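Local coordinates for protein RNA polymerase sigma factor SIGMA-28 (FliA) (Aquifex aeolicus, PDB 1RP3) that probably directs RNA polymerase to flagellar gene promoters as a sigma factor, and is caught here in an inactive form bound to the anti-sigma factor FlgM, at residues 134-139 against 215-220; 145-150 against 226-231; 197-202 against 207-212. All coordinates share one frame; numbering follows the deposited sequence.

Contact 1: 134-139 against 215-220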
loop_
_atom_site.group_PDB
_atom_site.type_symbol
_atom_site.label_atom_id
_atom_site.label_comp_id
_atom_site.label_asym_id
_atom_site.label_seq_id
_atom_site.Cartn_x
_atom_site.Cartn_y
_atom_site.Cartn_z
ATOM N N LYS A 134 -13.094 -9.323 6.022
ATOM C CA LYS A 134 -12.124 -8.730 6.930
ATOM C C LYS A 134 -10.952 -9.696 7.087
ATOM O O LYS A 134 -9.794 -9.324 6.877
ATOM C CB LYS A 134 -12.761 -8.456 8.299
ATOM N N THR A 135 -11.277 -10.946 7.410
ATOM C CA THR A 135 -10.273 -11.983 7.613
ATOM C C THR A 135 -9.349 -12.186 6.411
ATOM O O THR A 135 -8.129 -12.274 6.576
ATOM C CB THR A 135 -10.923 -13.303 8.052
ATOM O OG1 THR A 135 -11.716 -13.050 9.214
ATOM C CG2 THR A 135 -9.855 -14.336 8.411
ATOM N N LEU A 136 -9.934 -12.235 5.215
ATOM C CA LEU A 136 -9.165 -12.373 3.981
ATOM C C LEU A 136 -8.255 -11.147 3.783
ATOM O O LEU A 136 -7.159 -11.268 3.244
ATOM C CB LEU A 136 -10.102 -12.531 2.781
ATOM C CG LEU A 136 -10.880 -13.854 2.723
ATOM C CD1 LEU A 136 -11.890 -13.821 1.604
ATOM C CD2 LEU A 136 -9.926 -15.017 2.535
ATOM N N ASP A 137 -8.695 -9.976 4.256
ATOM C CA ASP A 137 -7.899 -8.762 4.131
ATOM C C ASP A 137 -6.705 -8.775 5.076
ATOM O O ASP A 137 -5.610 -8.370 4.683
ATOM C CB ASP A 137 -8.754 -7.509 4.347
ATOM C CG ASP A 137 -9.586 -7.143 3.120
ATOM O OD1 ASP A 137 -9.157 -7.445 1.982
ATOM O OD2 ASP A 137 -10.667 -6.536 3.289
ATOM N N LYS A 138 -6.909 -9.255 6.304
ATOM C CA LYS A 138 -5.826 -9.344 7.282
ATOM C C LYS A 138 -4.796 -10.359 6.813
ATOM O O LYS A 138 -3.594 -10.107 6.875
ATOM C CB LYS A 138 -6.346 -9.754 8.663
ATOM C CG LYS A 138 -7.178 -8.689 9.353
ATOM C CD LYS A 138 -7.628 -9.134 10.731
ATOM C CE LYS A 138 -6.462 -9.290 11.698
ATOM N NZ LYS A 138 -6.933 -9.765 13.037
ATOM N N ILE A 139 -5.280 -11.486 6.297
ATOM C CA ILE A 139 -4.413 -12.547 5.806
ATOM C C ILE A 139 -3.535 -12.005 4.686
ATOM O O ILE A 139 -2.303 -12.079 4.752
ATOM C CB ILE A 139 -5.234 -13.759 5.297
ATOM C CG1 ILE A 139 -5.835 -14.517 6.482
ATOM C CG2 ILE A 139 -4.356 -14.680 4.449
ATOM C CD1 ILE A 139 -6.909 -15.517 6.081
ATOM N N THR A 215 -15.206 -14.496 -10.525
ATOM C CA THR A 215 -15.058 -15.493 -9.474
ATOM C C THR A 215 -15.389 -14.871 -8.116
ATOM O O THR A 215 -15.962 -13.777 -8.055
ATOM C CB THR A 215 -13.629 -16.076 -9.458
ATOM O OG1 THR A 215 -13.560 -17.184 -8.543
ATOM C CG2 THR A 215 -12.629 -15.005 -9.044
ATOM N N SER A 216 -15.050 -15.581 -7.036
ATOM C CA SER A 216 -15.291 -15.107 -5.670
ATOM C C SER A 216 -14.109 -14.292 -5.140
ATOM O O SER A 216 -13.008 -14.352 -5.683
ATOM C CB SER A 216 -15.488 -16.291 -4.729
ATOM O OG SER A 216 -14.264 -16.991 -4.570
ATOM N N VAL A 217 -14.345 -13.562 -4.053
ATOM C CA VAL A 217 -13.302 -12.766 -3.421
ATOM C C VAL A 217 -12.330 -13.729 -2.742
ATOM O O VAL A 217 -11.124 -13.510 -2.760
ATOM C CB VAL A 217 -13.884 -11.764 -2.395
ATOM C CG1 VAL A 217 -12.756 -11.010 -1.670
ATOM C CG2 VAL A 217 -14.803 -10.779 -3.111
ATOM N N SER A 218 -12.858 -14.813 -2.185
ATOM C CA SER A 218 -12.023 -15.826 -1.542
ATOM C C SER A 218 -10.997 -16.402 -2.522
ATOM O O SER A 218 -9.841 -16.630 -2.161
ATOM C CB SER A 218 -12.889 -16.949 -0.996
ATOM O OG SER A 218 -13.854 -16.417 -0.111
ATOM N N ARG A 219 -11.424 -16.615 -3.764
ATOM C CA ARG A 219 -10.545 -17.145 -4.796
ATOM C C ARG A 219 -9.455 -16.144 -5.180
ATOM O O ARG A 219 -8.282 -16.514 -5.303
ATOM C CB ARG A 219 -11.355 -17.541 -6.033
ATOM C CG ARG A 219 -10.523 -17.951 -7.243
ATOM C CD ARG A 219 -9.594 -19.109 -6.923
ATOM N NE ARG A 219 -8.804 -19.480 -8.092
ATOM C CZ ARG A 219 -7.993 -20.532 -8.154
ATOM N NH1 ARG A 219 -7.854 -21.337 -7.104
ATOM N NH2 ARG A 219 -7.321 -20.777 -9.273
ATOM N N VAL A 220 -9.839 -14.886 -5.391
ATOM C CA VAL A 220 -8.867 -13.866 -5.757
ATOM C C VAL A 220 -7.861 -13.680 -4.626
ATOM O O VAL A 220 -6.671 -13.504 -4.866
ATOM C CB VAL A 220 -9.541 -12.523 -6.113
ATOM C CG1 VAL A 220 -8.493 -11.424 -6.280
ATOM C CG2 VAL A 220 -10.312 -12.666 -7.401
#
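L136 lays its CD1 methyl over the start of helix 217-236, above the backbone of S218: L136 CD1 lies 3.7 Å from S218 OG and 3.7 Å from S218 CA. The CB of L136 points toward 215-220. With CG anti to the carbonyl carbon (chi1 -69°) and CD1 continuing the chain outward, a single methyl bridges the gap, while the nearest backbones, L136 CA and S218 CA, stay 7.1 Å apart. V217 adds a looser apolar touch, its CG1 at 4.4 Å from L136 CD1, and its side chain also rests on F133. The hydroxyl under the leucine is engaged elsewhere, since S218 OG bonds to OD1 of D118 on helix 118-125, and the other carboxylate oxygen, D118 OD2, takes V217 N. Helix 217-236 is the second helix of the helix-turn-helix of sigma region 4, probably the one that reads DNA in related sigma factors, and here its first turn is docked on helix 129-158 of sigma region 3. S216 occupies the N-cap of helix 217-236: its OG accepts from R219 N at 3.0 Å with an N-H...O angle of 151°. S218 also touches V121 of helix 118-125 and L132 of helix 129-158.

Contact 2: 145-150 against 226-231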
loop_
_atom_site.group_PDB
_atom_site.type_symbol
_atom_site.label_atom_id
_atom_site.label_comp_id
_atom_site.label_asym_id
_atom_site.label_seq_id
_atom_site.Cartn_x
_atom_site.Cartn_y
_atom_site.Cartn_z
ATOM N N LEU A 145 2.942 -7.203 4.194
ATOM C CA LEU A 145 3.922 -6.770 5.182
ATOM C C LEU A 145 5.241 -7.506 5.003
ATOM O O LEU A 145 6.310 -6.888 4.929
ATOM C CB LEU A 145 3.396 -7.001 6.593
ATOM C CG LEU A 145 2.391 -5.964 7.084
ATOM C CD1 LEU A 145 1.796 -6.414 8.382
ATOM C CD2 LEU A 145 3.066 -4.595 7.238
ATOM N N SER A 146 5.162 -8.832 4.953
ATOM C CA SER A 146 6.350 -9.656 4.764
ATOM C C SER A 146 7.103 -9.262 3.496
ATOM O O SER A 146 8.323 -9.178 3.501
ATOM C CB SER A 146 5.973 -11.138 4.716
ATOM O OG SER A 146 5.521 -11.554 5.985
ATOM N N LEU A 147 6.377 -9.008 2.416
ATOM C CA LEU A 147 7.030 -8.610 1.184
ATOM C C LEU A 147 7.630 -7.207 1.310
ATOM O O LEU A 147 8.650 -6.915 0.699
ATOM C CB LEU A 147 6.062 -8.672 0.009
ATOM C CG LEU A 147 6.700 -8.381 -1.345
ATOM C CD1 LEU A 147 7.951 -9.250 -1.525
ATOM C CD2 LEU A 147 5.688 -8.635 -2.462
ATOM N N GLU A 148 7.001 -6.353 2.116
ATOM C CA GLU A 148 7.476 -4.989 2.332
ATOM C C GLU A 148 8.830 -5.022 3.050
ATOM O O GLU A 148 9.706 -4.218 2.755
ATOM C CB GLU A 148 6.452 -4.176 3.148
ATOM C CG GLU A 148 6.725 -2.660 3.200
ATOM C CD GLU A 148 7.649 -2.237 4.342
ATOM O OE1 GLU A 148 7.718 -2.940 5.372
ATOM O OE2 GLU A 148 8.293 -1.178 4.225
ATOM N N GLU A 149 8.988 -5.960 3.986
ATOM C CA GLU A 149 10.239 -6.115 4.725
ATOM C C GLU A 149 11.404 -6.313 3.761
ATOM O O GLU A 149 12.490 -5.783 3.978
ATOM C CB GLU A 149 10.164 -7.312 5.670
ATOM C CG GLU A 149 9.605 -6.993 7.040
ATOM C CD GLU A 149 9.528 -8.214 7.938
ATOM O OE1 GLU A 149 10.160 -9.241 7.604
ATOM O OE2 GLU A 149 8.832 -8.149 8.976
ATOM N N VAL A 150 11.156 -7.067 2.693
ATOM C CA VAL A 150 12.166 -7.337 1.685
ATOM C C VAL A 150 12.503 -6.065 0.919
ATOM O O VAL A 150 13.672 -5.671 0.823
ATOM C CB VAL A 150 11.703 -8.448 0.717
ATOM C CG1 VAL A 150 12.728 -8.658 -0.394
ATOM C CG2 VAL A 150 11.464 -9.748 1.492
ATOM N N LYS A 226 -0.892 -16.390 -2.459
ATOM C CA LYS A 226 0.075 -17.340 -3.006
ATOM C C LYS A 226 1.121 -16.599 -3.819
ATOM O O LYS A 226 2.320 -16.802 -3.639
ATOM C CB LYS A 226 -0.619 -18.401 -3.856
ATOM N N ALA A 227 0.672 -15.694 -4.675
ATOM C CA ALA A 227 1.602 -14.915 -5.478
ATOM C C ALA A 227 2.540 -14.089 -4.585
ATOM O O ALA A 227 3.748 -14.061 -4.800
ATOM C CB ALA A 227 0.846 -14.015 -6.414
ATOM N N LEU A 228 1.983 -13.460 -3.553
ATOM C CA LEU A 228 2.777 -12.640 -2.645
ATOM C C LEU A 228 3.773 -13.471 -1.850
ATOM O O LEU A 228 4.875 -13.005 -1.570
ATOM C CB LEU A 228 1.878 -11.813 -1.711
ATOM C CG LEU A 228 1.051 -10.719 -2.395
ATOM C CD1 LEU A 228 0.172 -9.999 -1.381
ATOM C CD2 LEU A 228 1.974 -9.753 -3.110
ATOM N N GLU A 229 3.384 -14.696 -1.494
ATOM C CA GLU A 229 4.259 -15.600 -0.756
ATOM C C GLU A 229 5.427 -15.996 -1.648
ATOM O O GLU A 229 6.580 -15.932 -1.225
ATOM C CB GLU A 229 3.507 -16.840 -0.315
ATOM N N ARG A 230 5.131 -16.380 -2.890
ATOM C CA ARG A 230 6.185 -16.765 -3.821
ATOM C C ARG A 230 7.223 -15.659 -3.923
ATOM O O ARG A 230 8.399 -15.873 -3.622
ATOM C CB ARG A 230 5.630 -17.049 -5.222
ATOM C CG ARG A 230 4.807 -18.310 -5.357
ATOM C CD ARG A 230 4.852 -18.817 -6.799
ATOM N NE ARG A 230 3.710 -19.666 -7.149
ATOM C CZ ARG A 230 3.403 -20.816 -6.553
ATOM N NH1 ARG A 230 4.149 -21.287 -5.562
ATOM N NH2 ARG A 230 2.331 -21.493 -6.940
ATOM N N LEU A 231 6.769 -14.465 -4.298
ATOM C CA LEU A 231 7.650 -13.316 -4.458
ATOM C C LEU A 231 8.582 -13.095 -3.277
ATOM O O LEU A 231 9.763 -12.834 -3.474
ATOM C CB LEU A 231 6.840 -12.046 -4.750
ATOM C CG LEU A 231 6.073 -12.041 -6.079
ATOM C CD1 LEU A 231 5.070 -10.901 -6.130
ATOM C CD2 LEU A 231 7.039 -11.958 -7.231
#
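R85 NH2 is gripped by two acceptors, OE1 of E148 and the backbone O of L145, both on the helical turn whose L147 packs against L228 and L231. This turn belongs to helix 129-158, and its partner is helix 217-236, the second helix of the helix-turn-helix of sigma region 4. The contact therefore folds region 4 back onto a helix of sigma region 3, consistent with an inactive conformation of the factor. E148 is held by both carboxylate oxygens, OE2 meeting R152 NE in a second salt bridge, which should limit rotation of the carboxylate.

Across the interface everything is apolar. L147 points its CB toward the other helix and carries CG anti to the backbone N (chi1 -175°), with CD2 rather than CD1 prolonging the chain toward two leucines three residues apart. The side chains of L147 and L228 cross at about a right angle, whereas L231 offers the base of its side chain. The backbones come nearest at L147 CA and L228 CA, 7.0 Å apart, a span bridged by the leucine side chains. L228 also touches Y143 and I144 of helix 129-158 and F200 of helix 190-201. The FlgM chain adds to the packing: its F87 rests on L147 and E148, and its L83 on L231. Of the two methyls of L147, CD2 makes the closest approaches, 3.9 Å to L228 CD2 and 4.3 Å to L231 CB.

Contact 3: 197-202 against 207-212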
loop_
_atom_site.group_PDB
_atom_site.type_symbol
_atom_site.label_atom_id
_atom_site.label_comp_id
_atom_site.label_asym_id
_atom_site.label_seq_id
_atom_site.Cartn_x
_atom_site.Cartn_y
_atom_site.Cartn_z
ATOM N N GLN A 197 -1.233 -8.297 -11.540
ATOM C CA GLN A 197 -1.257 -7.139 -12.421
ATOM C C GLN A 197 -2.520 -6.311 -12.203
ATOM O O GLN A 197 -2.451 -5.079 -12.111
ATOM C CB GLN A 197 -1.127 -7.555 -13.892
ATOM C CG GLN A 197 -1.038 -6.369 -14.858
ATOM C CD GLN A 197 -0.716 -6.778 -16.299
ATOM O OE1 GLN A 197 0.287 -7.453 -16.570
ATOM N NE2 GLN A 197 -1.552 -6.340 -17.229
ATOM N N LEU A 198 -3.670 -6.975 -12.094
ATOM C CA LEU A 198 -4.923 -6.253 -11.894
ATOM C C LEU A 198 -4.950 -5.524 -10.557
ATOM O O LEU A 198 -5.534 -4.442 -10.436
ATOM C CB LEU A 198 -6.123 -7.197 -11.999
ATOM C CG LEU A 198 -6.539 -7.735 -13.377
ATOM C CD1 LEU A 198 -7.743 -8.633 -13.216
ATOM C CD2 LEU A 198 -6.864 -6.617 -14.340
ATOM N N ILE A 199 -4.283 -6.103 -9.564
ATOM C CA ILE A 199 -4.251 -5.518 -8.236
ATOM C C ILE A 199 -3.265 -4.377 -8.060
ATOM O O ILE A 199 -3.633 -3.318 -7.559
ATOM C CB ILE A 199 -4.002 -6.601 -7.156
ATOM C CG1 ILE A 199 -5.295 -7.390 -6.932
ATOM C CG2 ILE A 199 -3.527 -5.964 -5.850
ATOM C CD1 ILE A 199 -5.260 -8.379 -5.798
ATOM N N PHE A 200 -2.035 -4.575 -8.522
ATOM C CA PHE A 200 -0.990 -3.575 -8.354
ATOM C C PHE A 200 -0.715 -2.655 -9.521
ATOM O O PHE A 200 -0.352 -1.501 -9.317
ATOM C CB PHE A 200 0.316 -4.244 -7.922
ATOM C CG PHE A 200 0.237 -4.916 -6.584
ATOM C CD1 PHE A 200 -0.149 -6.240 -6.486
ATOM C CD2 PHE A 200 0.608 -4.239 -5.426
ATOM C CE1 PHE A 200 -0.168 -6.889 -5.252
ATOM C CE2 PHE A 200 0.592 -4.880 -4.182
ATOM C CZ PHE A 200 0.207 -6.211 -4.099
ATOM N N TYR A 201 -0.815 -3.171 -10.741
ATOM C CA TYR A 201 -0.572 -2.333 -11.903
ATOM C C TYR A 201 -1.845 -1.562 -12.243
ATOM O O TYR A 201 -1.783 -0.390 -12.592
ATOM C CB TYR A 201 -0.079 -3.161 -13.092
ATOM C CG TYR A 201 0.107 -2.351 -14.358
ATOM C CD1 TYR A 201 1.185 -1.479 -14.495
ATOM C CD2 TYR A 201 -0.811 -2.440 -15.407
ATOM C CE1 TYR A 201 1.346 -0.711 -15.645
ATOM C CE2 TYR A 201 -0.666 -1.683 -16.561
ATOM C CZ TYR A 201 0.413 -0.818 -16.677
ATOM O OH TYR A 201 0.548 -0.062 -17.822
ATOM N N GLU A 202 -2.998 -2.216 -12.134
ATOM C CA GLU A 202 -4.266 -1.546 -12.402
ATOM C C GLU A 202 -4.813 -0.866 -11.141
ATOM O O GLU A 202 -5.741 -0.069 -11.212
ATOM C CB GLU A 202 -5.300 -2.523 -12.971
ATOM C CG GLU A 202 -4.880 -3.246 -14.254
ATOM C CD GLU A 202 -4.731 -2.332 -15.473
ATOM O OE1 GLU A 202 -5.218 -1.175 -15.454
ATOM O OE2 GLU A 202 -4.124 -2.788 -16.469
ATOM N N LYS A 207 -11.972 -7.006 -4.368
ATOM C CA LYS A 207 -13.402 -7.047 -4.685
ATOM C C LYS A 207 -13.683 -6.732 -6.156
ATOM O O LYS A 207 -14.540 -7.358 -6.775
ATOM C CB LYS A 207 -14.197 -6.107 -3.766
ATOM N N GLU A 208 -12.941 -5.785 -6.718
ATOM C CA GLU A 208 -13.116 -5.412 -8.113
ATOM C C GLU A 208 -12.512 -6.465 -9.020
ATOM O O GLU A 208 -13.028 -6.744 -10.102
ATOM C CB GLU A 208 -12.464 -4.063 -8.394
ATOM C CG GLU A 208 -12.957 -2.944 -7.497
ATOM C CD GLU A 208 -14.478 -2.799 -7.496
ATOM O OE1 GLU A 208 -15.103 -2.901 -8.572
ATOM O OE2 GLU A 208 -15.056 -2.572 -6.410
ATOM N N VAL A 209 -11.416 -7.062 -8.575
ATOM C CA VAL A 209 -10.755 -8.083 -9.363
ATOM C C VAL A 209 -11.672 -9.295 -9.475
ATOM O O VAL A 209 -11.732 -9.937 -10.520
ATOM C CB VAL A 209 -9.402 -8.450 -8.749
ATOM C CG1 VAL A 209 -8.791 -9.623 -9.477
ATOM C CG2 VAL A 209 -8.466 -7.241 -8.825
ATOM N N ALA A 210 -12.437 -9.555 -8.416
ATOM C CA ALA A 210 -13.376 -10.675 -8.392
ATOM C C ALA A 210 -14.460 -10.535 -9.467
ATOM O O ALA A 210 -14.863 -11.516 -10.084
ATOM C CB ALA A 210 -14.018 -10.799 -7.008
ATOM N N LYS A 211 -14.920 -9.306 -9.679
ATOM C CA LYS A 211 -15.946 -9.017 -10.673
ATOM C C LYS A 211 -15.394 -9.195 -12.087
ATOM O O LYS A 211 -16.059 -9.758 -12.960
ATOM C CB LYS A 211 -16.483 -7.595 -10.472
ATOM C CG LYS A 211 -17.193 -7.403 -9.131
ATOM C CD LYS A 211 -17.267 -5.944 -8.677
ATOM C CE LYS A 211 -18.138 -5.074 -9.576
ATOM N NZ LYS A 211 -18.213 -3.679 -9.042
ATOM N N ILE A 212 -14.158 -8.754 -12.293
ATOM C CA ILE A 212 -13.508 -8.865 -13.592
ATOM C C ILE A 212 -13.294 -10.330 -13.959
ATOM O O ILE A 212 -13.669 -10.754 -15.049
ATOM C CB ILE A 212 -12.145 -8.109 -13.613
ATOM C CG1 ILE A 212 -12.358 -6.632 -13.296
ATOM C CG2 ILE A 212 -11.496 -8.212 -14.970
ATOM C CD1 ILE A 212 -11.079 -5.865 -13.121
#
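V209 forks into the angle between L198 and I199, and its two methyls make three of the close apolar approaches. V209 CG2 lies 3.7 Å from I199 CG1, the two side chains crossing at about a right angle, and 3.9 Å from L198 CB. V209 CG1, anti to the backbone N (chi1 173°), meets L198 CD1 at 4.0 Å. One turn further on, L198 and I212 reach toward each other tip to tip, with L198 CD1 at 4.2 Å from I212 CG2. The helical segments 197-201 and 207-212 run roughly antiparallel, at 142° between their N-to-C directions, and their axes approach to 9.9 Å. Helix 206-212 is the first helix of the region 4 helix-turn-helix, and helix 190-201 precedes it; V220 of the second helix touches V209.

The K211 NZ to E208 OE1 salt bridge, 3.2 Å, uses the syn side of the carboxylate. At a wider pi-type turn, Q197 O accepts from both Y201 N and E202 N. Y72 OH of the FlgM chain pairs with both Q197 NE2 and E202 OE2; Q197 also bonds E73 O and S75 N of that chain, and E202 O accepts from its K59 NZ. L63 of FlgM packs on L198 and its I67 on I212. With apolar groups alone meeting across it, the interface rests on shape and burial, and FlgM extends this apolar surface.

Along the chain the first halves of contacts 1 and 2 come in turn on helix 129-158, then both halves of contact 3, then the second halves of contacts 1 and 2 on helix 217-236. Contact 3 is therefore nested in the loops that the other two close. Contacts 1 and 2 join the same helix pair at two places with centres 16 Å apart, without touching. Contact 3, centred 13 Å from contact 1 and 18 Å from contact 2, meets each: A210 O probably accepts from T215 N, and F200 packs on L228. Contact 3 packs region 4 internally while contacts 1 and 2 set it against helix 129-158, consistent with the inactive FlgM-bound form.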